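PDB 2PL2: hypothetical conserved protein TTC0263 from Thermus thermophilus, which is of unknown function but belongs to the tetratricopeptide repeat proteins, all-helical folds that commonly serve as scaffolds for binding other proteins. Local coordinates for residues L171-A175 with R190-L195. Sequence-based numbering, arbitrary orientation.
Sequences LAQYA and RYASAL
Tyr174 lays one face of its ring against the backbone of the partner helix, with Tyr191 N above the ring centre at a height of 4.3 Å and Arg190 C nearer the rim. A flat aromatic suits this place because its face can lie against the peptide backbone at Arg190 and Tyr191. Ala194, with just a methyl to offer, lets the ring come close: its CB is 3.8 Å from Tyr174 CE2. At the ring's far end the aliphatic base of Arg190 takes over, Arg190 CB lying 3.6 Å from Tyr174 CE1, while its guanidinium leads away.

Tyr191 answers from the other helix. Its CG is anti to the backbone N (chi1 -174°), which carries the ring along the flank of helix 167-180, where Tyr191 CD1 meets Tyr174 CB at 3.5 Å. The phenol end reaches the methyl of Ala175. Leu171 closes the contact with one branch, CD2, which touches Ala194 CB at 3.8 Å and also meets Leu195 CD2 and the Tyr191 ring.

Helices 167-180 and 185-195 are consecutive and nearly antiparallel (156° between the segments), consistent with the stacked antiparallel helices of a tetratricopeptide repeat protein. Tyr174 also packs on Ala158 of helix 151-164 and on Arg20 of the second subunit. Between these two segments, cohesion rests on apolar and aromatic packing without hydrogen bonds, the guanidinium of Arg190 being led away from it.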
ATOM      1  N   LEU A 171       1.479   1.925 -24.236  1.00 28.98           N
ATOM      2  CA  LEU A 171       2.690   2.723 -24.329  1.00 27.36           C
ATOM      3  C   LEU A 171       2.355   4.143 -24.787  1.00 26.30           C
ATOM      4  O   LEU A 171       2.909   5.112 -24.271  1.00 26.00           O
ATOM      5  CB  LEU A 171       3.672   2.059 -25.304  1.00 27.82           C
ATOM      6  CG  LEU A 171       4.117   0.645 -24.903  1.00 25.88           C
ATOM      7  CD1 LEU A 171       4.855  -0.004 -26.041  1.00 27.66           C
ATOM      8  CD2 LEU A 171       4.992   0.708 -23.668  1.00 23.26           C
ATOM      9  N   ALA A 172       1.435   4.268 -25.743  1.00 24.00           N
ATOM     10  CA  ALA A 172       1.040   5.584 -26.245  1.00 23.29           C
ATOM     11  C   ALA A 172       0.427   6.451 -25.160  1.00 23.06           C
ATOM     12  O   ALA A 172       0.646   7.667 -25.128  1.00 23.91           O
ATOM     13  CB  ALA A 172       0.059   5.438 -27.412  1.00 23.45           C
ATOM     14  N   GLN A 173      -0.343   5.836 -24.269  1.00 23.68           N
ATOM     15  CA  GLN A 173      -0.974   6.582 -23.180  1.00 23.57           C
ATOM     16  C   GLN A 173       0.045   7.024 -22.125  1.00 23.47           C
ATOM     17  O   GLN A 173      -0.113   8.092 -21.503  1.00 23.77           O
ATOM     18  CB  GLN A 173      -2.089   5.750 -22.534  1.00 23.84           C
ATOM     19  CG  GLN A 173      -3.343   5.607 -23.415  1.00 20.78           C
ATOM     20  CD  GLN A 173      -4.083   6.913 -23.558  1.00 21.60           C
ATOM     21  OE1 GLN A 173      -3.831   7.866 -22.824  1.00 20.44           O
ATOM     22  NE2 GLN A 173      -5.011   6.967 -24.496  1.00 24.79           N
ATOM     23  N   TYR A 174       1.092   6.221 -21.921  1.00 21.96           N
ATOM     24  CA  TYR A 174       2.124   6.600 -20.950  1.00 20.68           C
ATOM     25  C   TYR A 174       2.918   7.773 -21.522  1.00 20.20           C
ATOM     26  O   TYR A 174       3.213   8.751 -20.818  1.00 18.41           O
ATOM     27  CB  TYR A 174       3.070   5.419 -20.652  1.00 22.12           C
ATOM     28  CG  TYR A 174       2.505   4.372 -19.703  1.00 21.52           C
ATOM     29  CD1 TYR A 174       2.043   4.726 -18.443  1.00 23.07           C
ATOM     30  CD2 TYR A 174       2.496   3.025 -20.041  1.00 21.99           C
ATOM     31  CE1 TYR A 174       1.589   3.779 -17.549  1.00 24.85           C
ATOM     32  CE2 TYR A 174       2.047   2.059 -19.156  1.00 23.62           C
ATOM     33  CZ  TYR A 174       1.594   2.444 -17.901  1.00 28.18           C
ATOM     34  OH  TYR A 174       1.138   1.506 -16.995  1.00 29.58           O
ATOM     35  N   ALA A 175       3.261   7.672 -22.810  1.00 22.04           N
ATOM     36  CA  ALA A 175       4.024   8.725 -23.500  1.00 21.83           C
ATOM     37  C   ALA A 175       3.285  10.061 -23.372  1.00 21.97           C
ATOM     38  O   ALA A 175       3.900  11.111 -23.162  1.00 24.40           O
ATOM     39  CB  ALA A 175       4.212   8.360 -24.968  1.00 20.60           C
ATOM     40  N   ARG A 190       6.519   2.914 -14.803  1.00 22.23           N
ATOM     41  CA  ARG A 190       5.467   2.118 -15.430  1.00 25.13           C
ATOM     42  C   ARG A 190       5.728   2.031 -16.915  1.00 25.79           C
ATOM     43  O   ARG A 190       5.554   0.980 -17.522  1.00 25.37           O
ATOM     44  CB  ARG A 190       4.090   2.742 -15.183  1.00 27.67           C
ATOM     45  CG  ARG A 190       3.573   2.583 -13.757  1.00 28.02           C
ATOM     46  CD  ARG A 190       2.608   3.700 -13.430  1.00 32.70           C
ATOM     47  NE  ARG A 190       2.142   3.655 -12.050  1.00 34.55           N
ATOM     48  CZ  ARG A 190       1.142   2.890 -11.619  1.00 37.81           C
ATOM     49  NH1 ARG A 190       0.491   2.095 -12.467  1.00 36.81           N
ATOM     50  NH2 ARG A 190       0.792   2.920 -10.333  1.00 37.62           N
ATOM     51  N   TYR A 191       6.150   3.149 -17.499  1.00 27.04           N
ATOM     52  CA  TYR A 191       6.448   3.207 -18.928  1.00 26.53           C
ATOM     53  C   TYR A 191       7.579   2.230 -19.218  1.00 26.09           C
ATOM     54  O   TYR A 191       7.476   1.387 -20.115  1.00 23.71           O
ATOM     55  CB  TYR A 191       6.861   4.628 -19.295  1.00 28.83           C
ATOM     56  CG  TYR A 191       7.052   4.865 -20.761  1.00 29.56           C
ATOM     57  CD1 TYR A 191       6.241   4.234 -21.704  1.00 28.33           C
ATOM     58  CD2 TYR A 191       7.991   5.793 -21.210  1.00 30.99           C
ATOM     59  CE1 TYR A 191       6.360   4.530 -23.054  1.00 29.77           C
ATOM     60  CE2 TYR A 191       8.115   6.094 -22.547  1.00 31.60           C
ATOM     61  CZ  TYR A 191       7.297   5.465 -23.465  1.00 30.58           C
ATOM     62  OH  TYR A 191       7.402   5.792 -24.791  1.00 31.92           O
ATOM     63  N   ALA A 192       8.646   2.334 -18.427  1.00 25.67           N
ATOM     64  CA  ALA A 192       9.810   1.449 -18.570  1.00 26.74           C
ATOM     65  C   ALA A 192       9.383  -0.003 -18.438  1.00 27.06           C
ATOM     66  O   ALA A 192       9.598  -0.821 -19.336  1.00 28.87           O
ATOM     67  CB  ALA A 192      10.869   1.778 -17.508  1.00 25.92           C
ATOM     68  N   SER A 193       8.758  -0.325 -17.316  1.00 27.05           N
ATOM     69  CA  SER A 193       8.314  -1.688 -17.091  1.00 27.64           C
ATOM     70  C   SER A 193       7.411  -2.175 -18.220  1.00 26.17           C
ATOM     71  O   SER A 193       7.436  -3.353 -18.583  1.00 26.51           O
ATOM     72  CB  SER A 193       7.587  -1.786 -15.753  1.00 28.63           C
ATOM     73  OG  SER A 193       7.330  -3.137 -15.450  1.00 32.83           O
ATOM     74  N   ALA A 194       6.619  -1.266 -18.782  1.00 25.91           N
ATOM     75  CA  ALA A 194       5.735  -1.631 -19.878  1.00 25.29           C
ATOM     76  C   ALA A 194       6.574  -1.883 -21.124  1.00 25.15           C
ATOM     77  O   ALA A 194       6.325  -2.844 -21.842  1.00 22.85           O
ATOM     78  CB  ALA A 194       4.706  -0.528 -20.134  1.00 20.79           C
ATOM     79  N   LEU A 195       7.561  -1.022 -21.381  1.00 27.07           N
ATOM     80  CA  LEU A 195       8.434  -1.185 -22.548  1.00 27.89           C
ATOM     81  C   LEU A 195       9.068  -2.571 -22.488  1.00 28.59           C
ATOM     82  O   LEU A 195       9.334  -3.185 -23.519  1.00 29.23           O
ATOM     83  CB  LEU A 195       9.508  -0.081 -22.590  1.00 27.03           C
ATOM     84  CG  LEU A 195       9.030   1.313 -23.037  1.00 25.94           C
ATOM     85  CD1 LEU A 195      10.107   2.353 -22.773  1.00 26.21           C
ATOM     86  CD2 LEU A 195       8.661   1.284 -24.516  1.00 25.04           C
TER